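Local structure of EchA1_1 (Mycobacterium avium subsp. paratuberculosis, 3R9T) at the interface of chains A and B. The protein probably catalyses the reversible hydration of (2E)-enoyl-CoA to (3S)-3-hydroxyacyl-CoA in fatty acid metabolism, as a member of the crotonase-like enoyl-CoA hydratase/isomerase family. Numbering follows the deposited sequence. Chains: chain A/B, EchA1_1.

The interface of chains A and B. Residues chain A 144, 150-151, 163, 166-167, 232, 235-236, 239; chain B 210-211, 213-215, 217-218.
Helix 208-218 of chain B lies in a groove of chain A walled by helices 149-156, 159-168 and 230-243, a contact within the deposited trimer and probably biological, since crotonase-family enzymes commonly form trimers. Apolar packing carries it. B:Ile217, burying 127 Å², is the main wedge: beta-branching gives it two diverging arms, and chi1 -65° sets CG1 beside the backbone N and CG2 anti to it, toward A:Val150 and A:Thr236. The longer arm meets A:Ile144 tip to tip, CD1 to CD1 at 3.5 Å, and slides antiparallel past the CG of A:Glu239. A:Val150, like A:Thr236, crosses the wedge at about a right angle, and its CG1 presses on B:Ile217 CB at 3.4 Å, a tight fit suiting a short, beta-branched residue. Small B:Ala218 lets the helix come close, its CB resting 3.8 Å from A:Leu166 CD2.

Two hydroxyls donate to carbonyls four residues earlier in their own helices. B:Ser214 OG bonds B:Ser210 O at 2.8 Å, from above the carbonyl plane, and with its proton donated can face the methyl A:Ile144 CG2. A:Thr236 OG1 likewise bonds A:Gly232 O, so OG1 can lie 3.6 Å from the B:Ile217 CG2 methyl.

No direct polar bond joins the chains here; water does so at the B helix's C-terminal end. One water links A:Phe151 O to B:Ala218 O. Another sits in plane at the guanidinium edge of A:Arg235, 3.0 Å from NH1 and 2.8 Å from B:Ile217 O.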
ATOM      1  N   ILE A 144     -23.355   3.173  -1.874  1.00 18.79           N
ATOM      2  CA  ILE A 144     -21.900   2.998  -1.648  1.00 18.26           C
ATOM      3  C   ILE A 144     -21.312   2.401  -2.927  1.00 18.38           C
ATOM      4  O   ILE A 144     -22.064   1.921  -3.782  1.00 18.40           O
ATOM      5  CB  ILE A 144     -21.543   2.101  -0.415  1.00 19.31           C
ATOM      6  CG1 ILE A 144     -22.219   0.728  -0.494  1.00 19.33           C
ATOM      7  CG2 ILE A 144     -21.918   2.792   0.911  1.00 18.26           C
ATOM      8  CD1 ILE A 144     -21.663  -0.326   0.484  1.00 19.85           C
ATOM      9  N   VAL A 150     -15.269   0.343  -2.426  1.00 16.88           N
ATOM     10  CA  VAL A 150     -15.058   0.631  -1.011  1.00 17.57           C
ATOM     11  C   VAL A 150     -13.806  -0.047  -0.425  1.00 18.24           C
ATOM     12  O   VAL A 150     -13.099   0.561   0.386  1.00 19.17           O
ATOM     13  CB  VAL A 150     -16.263   0.336  -0.134  1.00 17.97           C
ATOM     14  CG1 VAL A 150     -15.922   0.724   1.303  1.00 19.81           C
ATOM     15  CG2 VAL A 150     -17.465   1.125  -0.571  1.00 18.99           C
ATOM     16  N   PHE A 151     -13.524  -1.287  -0.832  1.00 17.51           N
ATOM     17  CA  PHE A 151     -12.340  -1.985  -0.326  1.00 17.96           C
ATOM     18  C   PHE A 151     -11.129  -1.964  -1.249  1.00 17.93           C
ATOM     19  O   PHE A 151      -9.999  -2.224  -0.792  1.00 19.63           O
ATOM     20  CB  PHE A 151     -12.679  -3.424   0.139  1.00 18.08           C
ATOM     21  CG  PHE A 151     -13.048  -4.401  -0.962  1.00 19.18           C
ATOM     22  CD1 PHE A 151     -14.377  -4.612  -1.326  1.00 17.21           C
ATOM     23  CD2 PHE A 151     -12.075  -5.197  -1.556  1.00 19.38           C
ATOM     24  CE1 PHE A 151     -14.701  -5.541  -2.313  1.00 20.30           C
ATOM     25  CE2 PHE A 151     -12.405  -6.135  -2.547  1.00 21.15           C
ATOM     26  CZ  PHE A 151     -13.720  -6.299  -2.921  1.00 21.66           C
ATOM     27  N   MET A 163      -9.160   7.492   1.518  1.00 15.68           N
ATOM     28  CA  MET A 163     -10.243   7.747   2.452  1.00 16.49           C
ATOM     29  C   MET A 163     -10.889   9.097   2.136  1.00 16.52           C
ATOM     30  O   MET A 163     -12.103   9.239   2.244  1.00 16.76           O
ATOM     31  CB  MET A 163      -9.777   7.681   3.905  1.00 16.53           C
ATOM     32  CG  MET A 163      -9.328   6.304   4.341  1.00 19.48           C
ATOM     33  SD  MET A 163     -10.567   5.019   4.104  1.00 23.06           S
ATOM     34  CE  MET A 163     -11.890   5.878   4.888  1.00 14.68           C
ATOM     35  N   LEU A 166     -13.186   8.410  -0.821  1.00 15.90           N
ATOM     36  CA  LEU A 166     -14.305   7.595  -0.422  1.00 16.67           C
ATOM     37  C   LEU A 166     -15.338   8.365   0.390  1.00 16.50           C
ATOM     38  O   LEU A 166     -16.534   8.234   0.119  1.00 16.94           O
ATOM     39  CB  LEU A 166     -13.773   6.374   0.332  1.00 17.40           C
ATOM     40  CG  LEU A 166     -14.786   5.318   0.746  1.00 19.62           C
ATOM     41  CD1 LEU A 166     -15.373   4.666  -0.519  1.00 19.56           C
ATOM     42  CD2 LEU A 166     -14.113   4.307   1.633  1.00 19.13           C
ATOM     43  N   LEU A 167     -14.902   9.167   1.358  1.00 15.93           N
ATOM     44  CA  LEU A 167     -15.811   9.792   2.292  1.00 17.14           C
ATOM     45  C   LEU A 167     -16.356  11.126   1.787  1.00 18.14           C
ATOM     46  O   LEU A 167     -17.487  11.466   2.119  1.00 18.12           O
ATOM     47  CB  LEU A 167     -15.148   9.952   3.651  1.00 17.97           C
ATOM     48  CG  LEU A 167     -14.616   8.653   4.269  1.00 17.75           C
ATOM     49  CD1 LEU A 167     -13.929   8.947   5.591  1.00 21.18           C
ATOM     50  CD2 LEU A 167     -15.708   7.569   4.459  1.00 19.10           C
ATOM     51  N   GLY A 232     -13.834  -8.606   1.670  1.00 20.42           N
ATOM     52  CA  GLY A 232     -14.338  -7.319   1.173  1.00 19.77           C
ATOM     53  C   GLY A 232     -15.672  -7.454   0.443  1.00 19.55           C
ATOM     54  O   GLY A 232     -16.595  -6.671   0.665  1.00 19.46           O
ATOM     55  N   ARG A 235     -18.391  -8.211   3.181  1.00 20.06           N
ATOM     56  CA  ARG A 235     -18.795  -7.038   3.957  1.00 20.06           C
ATOM     57  C   ARG A 235     -19.567  -6.064   3.073  1.00 19.79           C
ATOM     58  O   ARG A 235     -20.579  -5.508   3.496  1.00 20.34           O
ATOM     59  CB  ARG A 235     -17.610  -6.301   4.593  1.00 20.12           C
ATOM     60  CG  ARG A 235     -16.898  -7.058   5.661  1.00 22.63           C
ATOM     61  CD  ARG A 235     -15.880  -6.226   6.449  1.00 21.75           C
ATOM     62  NE  ARG A 235     -15.184  -7.154   7.326  1.00 22.91           N
ATOM     63  CZ  ARG A 235     -14.037  -7.776   7.048  1.00 22.92           C
ATOM     64  NH1 ARG A 235     -13.338  -7.504   5.948  1.00 23.23           N
ATOM     65  NH2 ARG A 235     -13.556  -8.661   7.914  1.00 25.46           N
ATOM     66  N   THR A 236     -19.110  -5.878   1.838  1.00 19.26           N
ATOM     67  CA  THR A 236     -19.797  -4.988   0.915  1.00 19.58           C
ATOM     68  C   THR A 236     -21.242  -5.433   0.685  1.00 20.52           C
ATOM     69  O   THR A 236     -22.175  -4.628   0.743  1.00 20.04           O
ATOM     70  CB  THR A 236     -19.085  -4.921  -0.409  1.00 19.18           C
ATOM     71  OG1 THR A 236     -17.780  -4.349  -0.200  1.00 18.92           O
ATOM     72  CG2 THR A 236     -19.871  -4.042  -1.401  1.00 19.25           C
ATOM     73  N   GLU A 239     -23.490  -4.985   3.839  1.00 23.96           N
ATOM     74  CA  GLU A 239     -23.800  -3.552   3.986  1.00 23.36           C
ATOM     75  C   GLU A 239     -24.773  -3.000   2.927  1.00 23.18           C
ATOM     76  O   GLU A 239     -25.665  -2.216   3.253  1.00 24.24           O
ATOM     77  CB  GLU A 239     -22.513  -2.728   3.968  1.00 22.77           C
ATOM     78  CG  GLU A 239     -21.571  -3.016   5.123  1.00 23.71           C
ATOM     79  CD  GLU A 239     -21.924  -2.326   6.426  1.00 25.03           C
ATOM     80  OE1 GLU A 239     -22.957  -1.605   6.500  1.00 25.53           O
ATOM     81  OE2 GLU A 239     -21.128  -2.514   7.384  1.00 23.25           O
TER
ATOM     82  N   SER B 210     -24.304   5.950   4.262  1.00 20.86           N
ATOM     83  CA  SER B 210     -23.326   5.612   3.227  1.00 20.25           C
ATOM     84  C   SER B 210     -21.908   5.838   3.728  1.00 19.56           C
ATOM     85  O   SER B 210     -21.020   5.037   3.477  1.00 18.47           O
ATOM     86  CB  SER B 210     -23.532   6.485   1.994  1.00 20.36           C
ATOM     87  OG  SER B 210     -24.790   6.260   1.408  1.00 21.76           O
ATOM     88  N   VAL B 211     -21.685   6.946   4.426  1.00 19.36           N
ATOM     89  CA  VAL B 211     -20.335   7.273   4.947  1.00 19.40           C
ATOM     90  C   VAL B 211     -19.911   6.225   5.995  1.00 19.08           C
ATOM     91  O   VAL B 211     -18.777   5.706   5.979  1.00 19.22           O
ATOM     92  CB  VAL B 211     -20.308   8.725   5.533  1.00 19.21           C
ATOM     93  CG1 VAL B 211     -19.027   8.999   6.380  1.00 20.05           C
ATOM     94  CG2 VAL B 211     -20.478   9.763   4.417  1.00 20.59           C
ATOM     95  N   ALA B 213     -21.198   3.136   6.448  1.00 19.90           N
ATOM     96  CA  ALA B 213     -21.007   1.831   5.827  1.00 18.90           C
ATOM     97  C   ALA B 213     -19.675   1.767   5.079  1.00 18.14           C
ATOM     98  O   ALA B 213     -18.971   0.750   5.109  1.00 16.84           O
ATOM     99  CB  ALA B 213     -22.143   1.509   4.882  1.00 19.43           C
ATOM    100  N   SER B 214     -19.327   2.856   4.388  1.00 18.01           N
ATOM    101  CA  SER B 214     -18.065   2.912   3.643  1.00 17.22           C
ATOM    102  C   SER B 214     -16.876   2.770   4.576  1.00 17.47           C
ATOM    103  O   SER B 214     -15.927   2.053   4.272  1.00 16.55           O
ATOM    104  CB  SER B 214     -17.933   4.218   2.841  1.00 17.82           C
ATOM    105  OG  SER B 214     -18.907   4.293   1.832  1.00 18.47           O
ATOM    106  N   LYS B 215     -16.938   3.429   5.728  1.00 17.74           N
ATOM    107  CA  LYS B 215     -15.882   3.266   6.738  1.00 18.87           C
ATOM    108  C   LYS B 215     -15.756   1.847   7.238  1.00 19.12           C
ATOM    109  O   LYS B 215     -14.652   1.323   7.326  1.00 19.73           O
ATOM    110  CB  LYS B 215     -16.116   4.164   7.964  1.00 19.82           C
ATOM    111  CG  LYS B 215     -15.414   5.479   7.946  1.00 22.02           C
ATOM    112  CD  LYS B 215     -15.330   6.139   9.364  1.00 19.90           C
ATOM    113  CE  LYS B 215     -14.261   5.556  10.280  1.00 21.48           C
ATOM    114  NZ  LYS B 215     -13.920   6.502  11.436  1.00 18.58           N
ATOM    115  N   ILE B 217     -16.546  -0.937   5.813  1.00 18.48           N
ATOM    116  CA  ILE B 217     -16.013  -1.850   4.813  1.00 17.49           C
ATOM    117  C   ILE B 217     -14.533  -1.568   4.553  1.00 16.36           C
ATOM    118  O   ILE B 217     -13.741  -2.491   4.483  1.00 17.11           O
ATOM    119  CB  ILE B 217     -16.751  -1.752   3.478  1.00 16.98           C
ATOM    120  CG1 ILE B 217     -18.191  -2.203   3.619  1.00 17.67           C
ATOM    121  CG2 ILE B 217     -16.056  -2.619   2.419  1.00 17.47           C
ATOM    122  CD1 ILE B 217     -19.149  -1.568   2.606  1.00 18.58           C
ATOM    123  N   ALA B 218     -14.158  -0.296   4.427  1.00 16.70           N
ATOM    124  CA  ALA B 218     -12.778   0.102   4.085  1.00 17.13           C
ATOM    125  C   ALA B 218     -11.778  -0.335   5.136  1.00 18.15           C
ATOM    126  O   ALA B 218     -10.617  -0.592   4.821  1.00 20.01           O
ATOM    127  CB  ALA B 218     -12.689   1.624   3.893  1.00 17.49           C
TER
HETATM  128  O   HOH W   1     -13.655  -5.215   4.033  1.00 14.11           O
HETATM  129  O   HOH W   2      -9.418  -1.148   1.988  1.00 22.26           O